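Side-chain contacts in FMN-dependent nitronate monooxygenase (Shewanella oneidensis, PDB 5LSM), which probably oxidises propionate 3-nitronate with molecular oxygen, using bound FMN as cofactor, to give 3-oxopropanoate together with nitrate, nitrite and hydrogen peroxide: residues A[18-21]-A[22-25]; A[239-242]-A[243-246]; A[251-254]-A[255-259]; A[315-319]-A[320-324]. One frame throughout, in Å; residues are numbered along the deposited sequence.

How the contacts relate
Contacts 1 and 2 are buried and belong to the barrel: they occupy the loops after strands 15-17 and 234-237, neighbours in the parallel sheet, and pack on each other. Contacts 3 and 4, partly buried, lie further along the connection that contact 2 opens, between strand 234-237 and helix 336-342, the one a helix, the other a loop packed on it. Contacts 1, 2 and 4 reach FMN with different chemistry. Main-chain N-H in contact 1 meets the flavin ring, N-H and hydroxyl in contact 2 hold the phosphate, and an apolar tryptophan in contact 4 meets a ring methyl. Contact 3 is mainly helical backbone bonding, with an arginine tying it to contact 2.

Contact 1: residues A[18-21]-A[22-25]; sequences APMA and GVQG. With FMN (flavin mononucleotide), chain I.
Gln-24 folds back over the loop to meet Met-20. Its CB lies 3.6 Å from Met-20 O; CG stands opposite the backbone N (chi1 173°), and a bend at chi2 then turns the amide toward the start of the loop. At the tip OE1 accepts Met-20 N at 3.0 Å, with the N-H aimed almost straight at it and arriving nearly in line with the amide C=O. The other branch, NE2, donates to Gly-25 O at 3.0 Å and also to Ser-40 O on strand 39-42. Glutamine suits this place because one flat group accepts and donates at once. A leucine in its place would probably leave Met-20 N without its acceptor and both carbonyls without this donor.

The loop joins strand 15-17 to helix 26-35, whose N-cap position is Gly-25, and as in other flavin-binding TIM barrels the cofactor sits at the C-terminal ends of the strands. Between Met-20 and Val-23 the chain reverses, closed by a weak bond from Val-23 N to Met-20 O. Gly-22 sits there at phi 104°, where a CB would jam against the preceding carbonyl oxygen. Val-23 CG2 presses on Met-20 CB at 3.3 Å. Beyond CB the methionine runs over a face of the dimethylbenzene ring of the flavin, SD reaching 3.9 Å from FMN C8. Next along the chain, Ala-21 N is shared between FMN N5 and FMN O4, each at 3.2 Å, while its small CB fits close to FMN O4.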
loop_
_atom_site.group_PDB
_atom_site.type_symbol
_atom_site.label_atom_id
_atom_site.label_comp_id
_atom_site.label_asym_id
_atom_site.label_seq_id
_atom_site.Cartn_x
_atom_site.Cartn_y
_atom_site.Cartn_z
ATOM N N ALA A 18 19.031 1.524 -3.794
ATOM C CA ALA A 18 18.177 2.041 -4.873
ATOM C C ALA A 18 18.835 3.217 -5.608
ATOM O O ALA A 18 19.336 4.154 -4.971
ATOM C CB ALA A 18 16.827 2.459 -4.315
ATOM N N PRO A 19 18.867 3.162 -6.950
ATOM C CA PRO A 19 19.401 4.304 -7.702
ATOM C C PRO A 19 18.469 5.486 -7.582
ATOM O O PRO A 19 17.336 5.392 -8.004
ATOM C CB PRO A 19 19.383 3.803 -9.139
ATOM C CG PRO A 19 18.274 2.813 -9.163
ATOM C CD PRO A 19 18.427 2.090 -7.858
ATOM N N MET A 20 18.932 6.576 -6.987
ATOM C CA MET A 20 18.053 7.689 -6.691
ATOM C C MET A 20 18.550 8.942 -7.381
ATOM O O MET A 20 19.518 9.560 -6.944
ATOM C CB MET A 20 17.945 7.877 -5.190
ATOM C CG MET A 20 17.314 6.674 -4.513
ATOM S SD MET A 20 17.164 6.822 -2.738
ATOM C CE MET A 20 18.819 6.445 -2.197
ATOM N N ALA A 21 17.931 9.267 -8.515
ATOM C CA ALA A 21 18.444 10.319 -9.390
ATOM C C ALA A 21 18.286 11.674 -8.716
ATOM O O ALA A 21 17.203 12.018 -8.253
ATOM C CB ALA A 21 17.720 10.308 -10.721
ATOM N N GLY A 22 19.397 12.392 -8.586
ATOM C CA GLY A 22 19.376 13.763 -8.120
ATOM C C GLY A 22 19.828 13.918 -6.688
ATOM O O GLY A 22 20.065 15.028 -6.232
ATOM N N VAL A 23 19.915 12.814 -5.960
ATOM C CA VAL A 23 20.341 12.859 -4.576
ATOM C C VAL A 23 21.625 12.094 -4.371
ATOM O O VAL A 23 22.110 11.994 -3.254
ATOM C CB VAL A 23 19.267 12.276 -3.626
ATOM C CG1 VAL A 23 18.051 13.181 -3.592
ATOM C CG2 VAL A 23 18.879 10.846 -4.022
ATOM N N GLN A 24 22.180 11.524 -5.431
ATOM C CA GLN A 24 23.143 10.468 -5.240
ATOM C C GLN A 24 23.973 10.139 -6.493
ATOM O O GLN A 24 23.455 10.150 -7.604
ATOM C CB GLN A 24 22.374 9.255 -4.735
ATOM C CG GLN A 24 23.176 8.001 -4.623
ATOM C CD GLN A 24 22.955 7.061 -5.781
ATOM O OE1 GLN A 24 21.812 6.725 -6.136
ATOM N NE2 GLN A 24 24.052 6.556 -6.321
ATOM N N GLY A 25 25.259 9.847 -6.287
ATOM C CA GLY A 25 26.159 9.380 -7.348
ATOM C C GLY A 25 27.193 8.340 -6.910
ATOM O O GLY A 25 26.901 7.447 -6.137
HETATM N N1 FMN I . 14.216 4.291 -9.291
HETATM C C2 FMN I . 14.827 4.296 -10.512
HETATM O O2 FMN I . 14.695 3.302 -11.269
HETATM N N3 FMN I . 15.552 5.346 -10.950
HETATM C C4 FMN I . 15.724 6.447 -10.203
HETATM O O4 FMN I . 16.383 7.419 -10.611
HETATM C C4A FMN I . 15.079 6.507 -8.876
HETATM N N5 FMN I . 15.247 7.569 -8.086
HETATM C C5A FMN I . 14.727 7.610 -6.847
HETATM C C6 FMN I . 14.971 8.744 -6.078
HETATM C C7 FMN I . 14.477 8.842 -4.793
HETATM C C7M FMN I . 14.747 10.104 -4.015
HETATM C C8 FMN I . 13.668 7.720 -4.234
HETATM C C8M FMN I . 13.115 7.833 -2.830
HETATM C C9 FMN I . 13.415 6.577 -5.007
HETATM C C9A FMN I . 13.917 6.473 -6.314
HETATM N N10 FMN I . 13.740 5.322 -7.144
HETATM C C10 FMN I . 14.304 5.336 -8.438
HETATM C "C1'" FMN I . 12.933 4.159 -6.731
HETATM C "C2'" FMN I . 13.766 3.138 -5.974
HETATM O "O2'" FMN I . 14.506 2.346 -6.921
HETATM C "C3'" FMN I . 12.878 2.228 -5.114
HETATM O "O3'" FMN I . 11.765 1.769 -5.889
HETATM C "C4'" FMN I . 12.304 2.908 -3.869
HETATM O "O4'" FMN I . 13.204 3.846 -3.268
HETATM C "C5'" FMN I . 11.924 1.824 -2.873
HETATM O "O5'" FMN I . 11.208 2.360 -1.763
HETATM P P FMN I . 11.913 3.019 -0.475
HETATM O O1P FMN I . 13.215 2.285 -0.240
HETATM O O2P FMN I . 10.886 2.800 0.606
HETATM O O3P FMN I . 12.085 4.431 -0.907
#

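Contact 2: residues A[239-242]-A[243-246]; sequences TAYL and LCPE. With FMN (flavin mononucleotide), chain I.
Tyr-241 to Cys-244 form a type I beta turn, closed by Cys-244 N donating to Tyr-241 O at 3.0 Å and overlapping a short 3-10 segment that starts at Thr-239, where Leu-242 N donates to Thr-239 O. A water ties the same stretch together from Ala-240 O to Leu-243 N, accepting the latter's N-H at 3.0 Å.

The turn brings the cysteine back to the tyrosine. With Cys-244 SG swung opposite its own carbonyl carbon (Cys-244 chi1 -67°), the sulfur lies near the ring plane and meets the edge at Tyr-241 CD1, 3.9 Å away. This is a Cys sulfur-aromatic contact; a small, polarisable thiol suits such a tight corner. Tyr-241 and Cys-244 both lie against Ala-336 and Leu-339 of helix 336-342, and the tyrosine OH reaches Thr-340 for a hydrogen bond. Leu-242 and Leu-243 turn their apolar branches outward from the turn, and both pack on Leu-257 of helix 251-258.

At the start of the segment Thr-239 faces the cofactor. Its OG1 donates to FMN O3P at 2.6 Å, and its backbone N binds the same oxygen at 3.1 Å, with a weaker bond to FMN O1P. One residue thus grips a phosphate oxygen twice, while Gly-238 N and Gly-217 N also bind FMN. Such a cluster of N-H groups and a hydroxyl, beyond strands 212-215 and 234-237, is consistent with the phosphate-binding site that many TIM-barrel enzymes carry at the ends of their seventh and eighth strands.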
loop_
_atom_site.group_PDB
_atom_site.type_symbol
_atom_site.label_atom_id
_atom_site.label_comp_id
_atom_site.label_asym_id
_atom_site.label_seq_id
_atom_site.Cartn_x
_atom_site.Cartn_y
_atom_site.Cartn_z
ATOM N N THR A 239 14.854 5.065 0.450
ATOM C CA THR A 239 14.645 6.143 1.400
ATOM C C THR A 239 15.598 6.107 2.611
ATOM O O THR A 239 16.003 7.153 3.101
ATOM C CB THR A 239 13.196 6.125 1.875
ATOM O OG1 THR A 239 12.337 6.350 0.754
ATOM C CG2 THR A 239 12.950 7.186 2.926
ATOM N N ALA A 240 15.994 4.915 3.055
ATOM C CA ALA A 240 16.763 4.783 4.292
ATOM C C ALA A 240 18.252 5.127 4.130
ATOM O O ALA A 240 18.942 5.328 5.120
ATOM C CB ALA A 240 16.601 3.389 4.883
ATOM N N TYR A 241 18.723 5.274 2.895
ATOM C CA TYR A 241 20.061 5.850 2.649
ATOM C C TYR A 241 20.123 7.393 2.579
ATOM O O TYR A 241 21.209 7.949 2.468
ATOM C CB TYR A 241 20.652 5.287 1.355
ATOM C CG TYR A 241 21.109 3.861 1.454
ATOM C CD1 TYR A 241 22.269 3.541 2.132
ATOM C CD2 TYR A 241 20.391 2.821 0.835
ATOM C CE1 TYR A 241 22.712 2.224 2.208
ATOM C CE2 TYR A 241 20.854 1.510 0.859
ATOM C CZ TYR A 241 22.016 1.219 1.558
ATOM O OH TYR A 241 22.492 -0.072 1.633
ATOM N N LEU A 242 18.975 8.077 2.605
ATOM C CA LEU A 242 18.918 9.489 2.178
ATOM C C LEU A 242 19.563 10.475 3.153
ATOM O O LEU A 242 19.757 11.645 2.812
ATOM C CB LEU A 242 17.475 9.929 1.926
ATOM C CG LEU A 242 16.803 9.372 0.673
ATOM C CD1 LEU A 242 15.328 9.762 0.665
ATOM C CD2 LEU A 242 17.503 9.836 -0.596
ATOM N N LEU A 243 19.872 10.019 4.363
ATOM C CA LEU A 243 20.554 10.862 5.330
ATOM C C LEU A 243 22.023 10.481 5.487
ATOM O O LEU A 243 22.731 11.092 6.298
ATOM C CB LEU A 243 19.865 10.783 6.703
ATOM C CG LEU A 243 18.480 11.413 6.840
ATOM C CD1 LEU A 243 18.060 11.416 8.303
ATOM C CD2 LEU A 243 18.465 12.818 6.286
ATOM N N CYS A 244 22.469 9.461 4.755
ATOM C CA CYS A 244 23.881 9.049 4.799
ATOM C C CYS A 244 24.756 10.161 4.248
ATOM O O CYS A 244 24.346 10.867 3.325
ATOM C CB CYS A 244 24.105 7.788 3.965
ATOM S SG CYS A 244 23.290 6.330 4.643
ATOM N N PRO A 245 25.971 10.317 4.796
ATOM C CA PRO A 245 26.889 11.361 4.292
ATOM C C PRO A 245 27.304 11.171 2.832
ATOM O O PRO A 245 27.755 12.123 2.204
ATOM C CB PRO A 245 28.115 11.256 5.219
ATOM C CG PRO A 245 28.015 9.922 5.870
ATOM C CD PRO A 245 26.565 9.527 5.885
ATOM N N GLU A 246 27.172 9.955 2.302
ATOM C CA GLU A 246 27.541 9.703 0.905
ATOM C C GLU A 246 26.480 10.248 -0.049
ATOM O O GLU A 246 26.762 10.545 -1.201
ATOM C CB GLU A 246 27.772 8.212 0.657
ATOM C CG GLU A 246 29.055 7.660 1.279
ATOM C CD GLU A 246 28.921 7.323 2.763
ATOM O OE1 GLU A 246 27.795 7.411 3.311
ATOM O OE2 GLU A 246 29.953 6.977 3.387
HETATM N N1 FMN I . 14.216 4.291 -9.291
HETATM C C2 FMN I . 14.827 4.296 -10.512
HETATM O O2 FMN I . 14.695 3.302 -11.269
HETATM N N3 FMN I . 15.552 5.346 -10.950
HETATM C C4 FMN I . 15.724 6.447 -10.203
HETATM O O4 FMN I . 16.383 7.419 -10.611
HETATM C C4A FMN I . 15.079 6.507 -8.876
HETATM N N5 FMN I . 15.247 7.569 -8.086
HETATM C C5A FMN I . 14.727 7.610 -6.847
HETATM C C6 FMN I . 14.971 8.744 -6.078
HETATM C C7 FMN I . 14.477 8.842 -4.793
HETATM C C7M FMN I . 14.747 10.104 -4.015
HETATM C C8 FMN I . 13.668 7.720 -4.234
HETATM C C8M FMN I . 13.115 7.833 -2.830
HETATM C C9 FMN I . 13.415 6.577 -5.007
HETATM C C9A FMN I . 13.917 6.473 -6.314
HETATM N N10 FMN I . 13.740 5.322 -7.144
HETATM C C10 FMN I . 14.304 5.336 -8.438
HETATM C "C1'" FMN I . 12.933 4.159 -6.731
HETATM C "C2'" FMN I . 13.766 3.138 -5.974
HETATM O "O2'" FMN I . 14.506 2.346 -6.921
HETATM C "C3'" FMN I . 12.878 2.228 -5.114
HETATM O "O3'" FMN I . 11.765 1.769 -5.889
HETATM C "C4'" FMN I . 12.304 2.908 -3.869
HETATM O "O4'" FMN I . 13.204 3.846 -3.268
HETATM C "C5'" FMN I . 11.924 1.824 -2.873
HETATM O "O5'" FMN I . 11.208 2.360 -1.763
HETATM P P FMN I . 11.913 3.019 -0.475
HETATM O O1P FMN I . 13.215 2.285 -0.240
HETATM O O2P FMN I . 10.886 2.800 0.606
HETATM O O3P FMN I . 12.085 4.431 -0.907
HETATM O O HOH W 1 19.999 7.443 5.952
#

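Contact 3: residues A[251-254]-A[255-259]; sequences AIHR and EALQS
Leu-257 N donates to His-253 O at 3.1 Å. Glu-255 N to Ala-251 O, at 2.9 Å, and Ala-256 N to Ile-252 O continue the i to i+4 pattern of helix 251-258. Near the C-terminal end of the helix, Ser-259 OG donates to Ala-256 O at 2.6 Å, lying in the carbonyl plane on a lone pair. Arg-254, extended from CG to NE, carries its guanidinium group back to the preceding loop, where NH1 and NH2 donate to Leu-243 O and Cys-244 O.

The helix belongs to the long connection between the last barrel strand, 234-237, and helix 336-342. On its buried side the histidine ring and Leu-257, one turn apart, meet at a slant, His-253 ND1 lying 3.9 Å from Leu-257 CD1. The ring also touches Leu-322, and an alanine in place of the histidine would probably open a gap between Leu-322 and Leu-257. Small Ala-256 suits the close approach of Trp-317, whose CZ3 is 3.6 Å from Ala-256 CA, while Glu-255 is on the exposed side.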
loop_
_atom_site.group_PDB
_atom_site.type_symbol
_atom_site.label_atom_id
_atom_site.label_comp_id
_atom_site.label_asym_id
_atom_site.label_seq_id
_atom_site.Cartn_x
_atom_site.Cartn_y
_atom_site.Cartn_z
ATOM N N ALA A 251 19.899 19.980 2.017
ATOM C CA ALA A 251 19.628 20.344 3.403
ATOM C C ALA A 251 18.139 20.421 3.657
ATOM O O ALA A 251 17.660 19.981 4.684
ATOM C CB ALA A 251 20.279 21.682 3.716
ATOM N N ILE A 252 17.414 20.972 2.699
ATOM C CA ILE A 252 15.997 21.190 2.847
ATOM C C ILE A 252 15.226 19.870 2.722
ATOM O O ILE A 252 14.332 19.598 3.514
ATOM C CB ILE A 252 15.506 22.262 1.851
ATOM C CG1 ILE A 252 14.392 23.085 2.478
ATOM C CG2 ILE A 252 15.060 21.657 0.524
ATOM C CD1 ILE A 252 13.977 24.267 1.633
ATOM N N HIS A 253 15.665 19.008 1.802
ATOM C CA HIS A 253 15.173 17.623 1.707
ATOM C C HIS A 253 15.529 16.808 2.962
ATOM O O HIS A 253 14.671 16.174 3.545
ATOM C CB HIS A 253 15.752 16.959 0.458
ATOM C CG HIS A 253 15.003 15.742 -0.003
ATOM N ND1 HIS A 253 14.085 15.076 0.784
ATOM C CD2 HIS A 253 15.084 15.041 -1.159
ATOM C CE1 HIS A 253 13.616 14.033 0.125
ATOM N NE2 HIS A 253 14.225 13.973 -1.046
ATOM N N ARG A 254 16.770 16.903 3.429
ATOM C CA ARG A 254 17.161 16.299 4.724
ATOM C C ARG A 254 16.275 16.726 5.918
ATOM O O ARG A 254 15.979 15.920 6.821
ATOM C CB ARG A 254 18.618 16.626 5.037
ATOM C CG ARG A 254 19.620 15.890 4.168
ATOM C CD ARG A 254 21.052 16.330 4.454
ATOM N NE ARG A 254 22.026 15.425 3.841
ATOM C CZ ARG A 254 22.439 14.276 4.379
ATOM N NH1 ARG A 254 22.000 13.886 5.575
ATOM N NH2 ARG A 254 23.296 13.508 3.717
ATOM N N GLU A 255 15.895 18.001 5.939
ATOM C CA GLU A 255 15.134 18.569 7.055
ATOM C C GLU A 255 13.704 18.053 7.044
ATOM O O GLU A 255 13.102 17.814 8.092
ATOM C CB GLU A 255 15.121 20.094 6.950
ATOM C CG GLU A 255 14.413 20.799 8.103
ATOM C CD GLU A 255 15.169 22.017 8.615
ATOM O OE1 GLU A 255 16.274 22.304 8.098
ATOM O OE2 GLU A 255 14.666 22.679 9.547
ATOM N N ALA A 256 13.159 17.913 5.842
ATOM C CA ALA A 256 11.815 17.411 5.664
ATOM C C ALA A 256 11.741 15.956 6.116
ATOM O O ALA A 256 10.874 15.601 6.914
ATOM C CB ALA A 256 11.391 17.555 4.207
ATOM N N LEU A 257 12.694 15.135 5.669
ATOM C CA LEU A 257 12.754 13.724 6.100
ATOM C C LEU A 257 12.738 13.540 7.625
ATOM O O LEU A 257 12.279 12.512 8.118
ATOM C CB LEU A 257 13.998 13.045 5.542
ATOM C CG LEU A 257 14.031 12.818 4.038
ATOM C CD1 LEU A 257 15.474 12.649 3.568
ATOM C CD2 LEU A 257 13.172 11.623 3.651
ATOM N N GLN A 258 13.313 14.486 8.359
ATOM C CA GLN A 258 13.490 14.336 9.816
ATOM C C GLN A 258 12.311 14.921 10.593
ATOM O O GLN A 258 12.069 14.549 11.738
ATOM C CB GLN A 258 14.795 15.004 10.277
ATOM C CG GLN A 258 16.016 14.116 10.111
ATOM C CD GLN A 258 17.308 14.896 9.983
ATOM O OE1 GLN A 258 17.407 15.838 9.197
ATOM N NE2 GLN A 258 18.318 14.486 10.730
ATOM N N SER A 259 11.570 15.816 9.955
ATOM C CA SER A 259 10.345 16.358 10.529
ATOM C C SER A 259 9.215 15.325 10.584
ATOM O O SER A 259 9.287 14.274 9.955
ATOM C CB SER A 259 9.882 17.549 9.703
ATOM O OG SER A 259 9.389 17.110 8.450
#

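Contact 4: residues A[315-319]-A[320-324]; sequences GFWDF and SPLWC. With FMN (flavin mononucleotide), chain I.
Trp-317 and Leu-322 cross at about a right angle, the leucine methyl CD1 standing over one face of the indole. This CH-pi contact puts Leu-322 CD1 4.3 Å from the centroid of the five-membered ring of Trp-317, 26° off its normal, and nearest to Trp-317 CD1 at 3.9 Å. A chi1 of 64° tucks the indole CG between the backbone N and carbonyl carbon, and from there the broad ring can be covered by Leu-322 while also packing on Glu-255 and Ser-259. Between the two residues the backbone turns sharply: Ser-320 N donates to Trp-317 O at 3.3 Å. Ser-320 OG finds its partner in Glu-312 of the preceding helix.

That helix, 301-313, ends in a Schellman motif with Gly-315 as its C-prime residue, where positive phi favours glycine, and the chain then runs along helix 251-258 toward the cofactor. Phe-319 looks the other way, into an aromatic cluster where its ring meets that of Tyr-93 edge-to-face.

Nearer the flavin, Trp-323 is set differently from Trp-317. Pro-321 CB lies 3.7 Å above one face of the Trp-323 ring, displaced toward the rim, proline being a rigid apolar ring that suits an indole face. In the FMN pocket, FMN C7M instead approaches in the ring plane, at the edge, 3.3 Å from Trp-323 CB, apolar against apolar.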
loop_
_atom_site.group_PDB
_atom_site.type_symbol
_atom_site.label_atom_id
_atom_site.label_comp_id
_atom_site.label_asym_id
_atom_site.label_seq_id
_atom_site.Cartn_x
_atom_site.Cartn_y
_atom_site.Cartn_z
ATOM N N GLY A 315 14.244 28.980 2.068
ATOM C CA GLY A 315 14.118 27.945 3.090
ATOM C C GLY A 315 12.740 27.317 3.202
ATOM O O GLY A 315 12.447 26.641 4.188
ATOM N N PHE A 316 11.899 27.518 2.192
ATOM C CA PHE A 316 10.623 26.815 2.105
ATOM C C PHE A 316 10.799 25.558 1.270
ATOM O O PHE A 316 11.394 25.605 0.197
ATOM C CB PHE A 316 9.572 27.700 1.445
ATOM C CG PHE A 316 9.180 28.887 2.263
ATOM C CD1 PHE A 316 8.541 28.721 3.485
ATOM C CD2 PHE A 316 9.412 30.171 1.800
ATOM C CE1 PHE A 316 8.164 29.816 4.241
ATOM C CE2 PHE A 316 9.043 31.264 2.553
ATOM C CZ PHE A 316 8.407 31.087 3.772
ATOM N N TRP A 317 10.226 24.446 1.727
ATOM C CA TRP A 317 10.207 23.236 0.915
ATOM C C TRP A 317 8.925 23.104 0.082
ATOM O O TRP A 317 8.683 22.062 -0.520
ATOM C CB TRP A 317 10.506 21.978 1.763
ATOM C CG TRP A 317 9.520 21.605 2.866
ATOM C CD1 TRP A 317 8.188 21.385 2.728
ATOM C CD2 TRP A 317 9.845 21.212 4.218
ATOM N NE1 TRP A 317 7.648 20.952 3.923
ATOM C CE2 TRP A 317 8.648 20.823 4.844
ATOM C CE3 TRP A 317 11.025 21.180 4.958
ATOM C CZ2 TRP A 317 8.587 20.446 6.183
ATOM C CZ3 TRP A 317 10.964 20.806 6.300
ATOM C CH2 TRP A 317 9.751 20.442 6.892
ATOM N N ASP A 318 8.217 24.225 -0.090
ATOM C CA ASP A 318 6.854 24.249 -0.655
ATOM C C ASP A 318 6.776 23.799 -2.118
ATOM O O ASP A 318 5.723 23.376 -2.571
ATOM C CB ASP A 318 6.227 25.663 -0.528
ATOM C CG ASP A 318 6.025 26.110 0.945
ATOM O OD1 ASP A 318 6.556 25.440 1.859
ATOM O OD2 ASP A 318 5.369 27.156 1.184
ATOM N N PHE A 319 7.865 23.918 -2.869
ATOM C CA PHE A 319 7.831 23.571 -4.293
ATOM C C PHE A 319 8.912 22.546 -4.652
ATOM O O PHE A 319 9.416 22.530 -5.767
ATOM C CB PHE A 319 7.950 24.842 -5.155
ATOM C CG PHE A 319 6.743 25.732 -5.081
ATOM C CD1 PHE A 319 5.678 25.548 -5.946
ATOM C CD2 PHE A 319 6.622 26.671 -4.073
ATOM C CE1 PHE A 319 4.534 26.314 -5.836
ATOM C CE2 PHE A 319 5.481 27.439 -3.947
ATOM C CZ PHE A 319 4.439 27.265 -4.834
ATOM N N SER A 320 9.251 21.678 -3.701
ATOM C CA SER A 320 10.312 20.698 -3.913
ATOM C C SER A 320 9.734 19.285 -4.119
ATOM O O SER A 320 8.768 18.908 -3.462
ATOM C CB SER A 320 11.273 20.700 -2.730
ATOM O OG SER A 320 11.957 21.935 -2.619
ATOM N N PRO A 321 10.331 18.503 -5.033
ATOM C CA PRO A 321 10.080 17.069 -5.085
ATOM C C PRO A 321 10.818 16.328 -3.961
ATOM O O PRO A 321 12.011 16.049 -4.062
ATOM C CB PRO A 321 10.629 16.678 -6.457
ATOM C CG PRO A 321 11.759 17.618 -6.668
ATOM C CD PRO A 321 11.288 18.927 -6.069
ATOM N N LEU A 322 10.103 16.036 -2.883
ATOM C CA LEU A 322 10.705 15.497 -1.691
ATOM C C LEU A 322 10.476 13.993 -1.689
ATOM O O LEU A 322 9.681 13.473 -0.926
ATOM C CB LEU A 322 10.055 16.136 -0.468
ATOM C CG LEU A 322 10.213 17.643 -0.275
ATOM C CD1 LEU A 322 9.250 18.117 0.799
ATOM C CD2 LEU A 322 11.643 17.960 0.128
ATOM N N TRP A 323 11.123 13.304 -2.606
ATOM C CA TRP A 323 10.878 11.899 -2.791
ATOM C C TRP A 323 11.214 11.111 -1.510
ATOM O O TRP A 323 12.238 11.353 -0.888
ATOM C CB TRP A 323 11.722 11.389 -3.949
ATOM C CG TRP A 323 11.322 11.853 -5.345
ATOM C CD1 TRP A 323 12.048 11.658 -6.464
ATOM C CD2 TRP A 323 10.123 12.549 -5.766
ATOM N NE1 TRP A 323 11.393 12.165 -7.566
ATOM C CE2 TRP A 323 10.233 12.755 -7.162
ATOM C CE3 TRP A 323 9.011 13.071 -5.101
ATOM C CZ2 TRP A 323 9.252 13.413 -7.911
ATOM C CZ3 TRP A 323 8.025 13.719 -5.851
ATOM C CH2 TRP A 323 8.149 13.869 -7.242
ATOM N N CYS A 324 10.317 10.198 -1.113
ATOM C CA CYS A 324 10.342 9.551 0.213
ATOM C C CYS A 324 9.225 8.506 0.253
ATOM O O CYS A 324 8.150 8.730 -0.273
ATOM C CB CYS A 324 10.148 10.566 1.355
ATOM S SG CYS A 324 10.117 9.861 3.043
HETATM N N1 FMN I . 14.216 4.291 -9.291
HETATM C C2 FMN I . 14.827 4.296 -10.512
HETATM O O2 FMN I . 14.695 3.302 -11.269
HETATM N N3 FMN I . 15.552 5.346 -10.950
HETATM C C4 FMN I . 15.724 6.447 -10.203
HETATM O O4 FMN I . 16.383 7.419 -10.611
HETATM C C4A FMN I . 15.079 6.507 -8.876
HETATM N N5 FMN I . 15.247 7.569 -8.086
HETATM C C5A FMN I . 14.727 7.610 -6.847
HETATM C C6 FMN I . 14.971 8.744 -6.078
HETATM C C7 FMN I . 14.477 8.842 -4.793
HETATM C C7M FMN I . 14.747 10.104 -4.015
HETATM C C8 FMN I . 13.668 7.720 -4.234
HETATM C C8M FMN I . 13.115 7.833 -2.830
HETATM C C9 FMN I . 13.415 6.577 -5.007
HETATM C C9A FMN I . 13.917 6.473 -6.314
HETATM N N10 FMN I . 13.740 5.322 -7.144
HETATM C C10 FMN I . 14.304 5.336 -8.438
HETATM C "C1'" FMN I . 12.933 4.159 -6.731
HETATM C "C2'" FMN I . 13.766 3.138 -5.974
HETATM O "O2'" FMN I . 14.506 2.346 -6.921
HETATM C "C3'" FMN I . 12.878 2.228 -5.114
HETATM O "O3'" FMN I . 11.765 1.769 -5.889
HETATM C "C4'" FMN I . 12.304 2.908 -3.869
HETATM O "O4'" FMN I . 13.204 3.846 -3.268
HETATM C "C5'" FMN I . 11.924 1.824 -2.873
HETATM O "O5'" FMN I . 11.208 2.360 -1.763
HETATM P P FMN I . 11.913 3.019 -0.475
HETATM O O1P FMN I . 13.215 2.285 -0.240
HETATM O O2P FMN I . 10.886 2.800 0.606
HETATM O O3P FMN I . 12.085 4.431 -0.907
#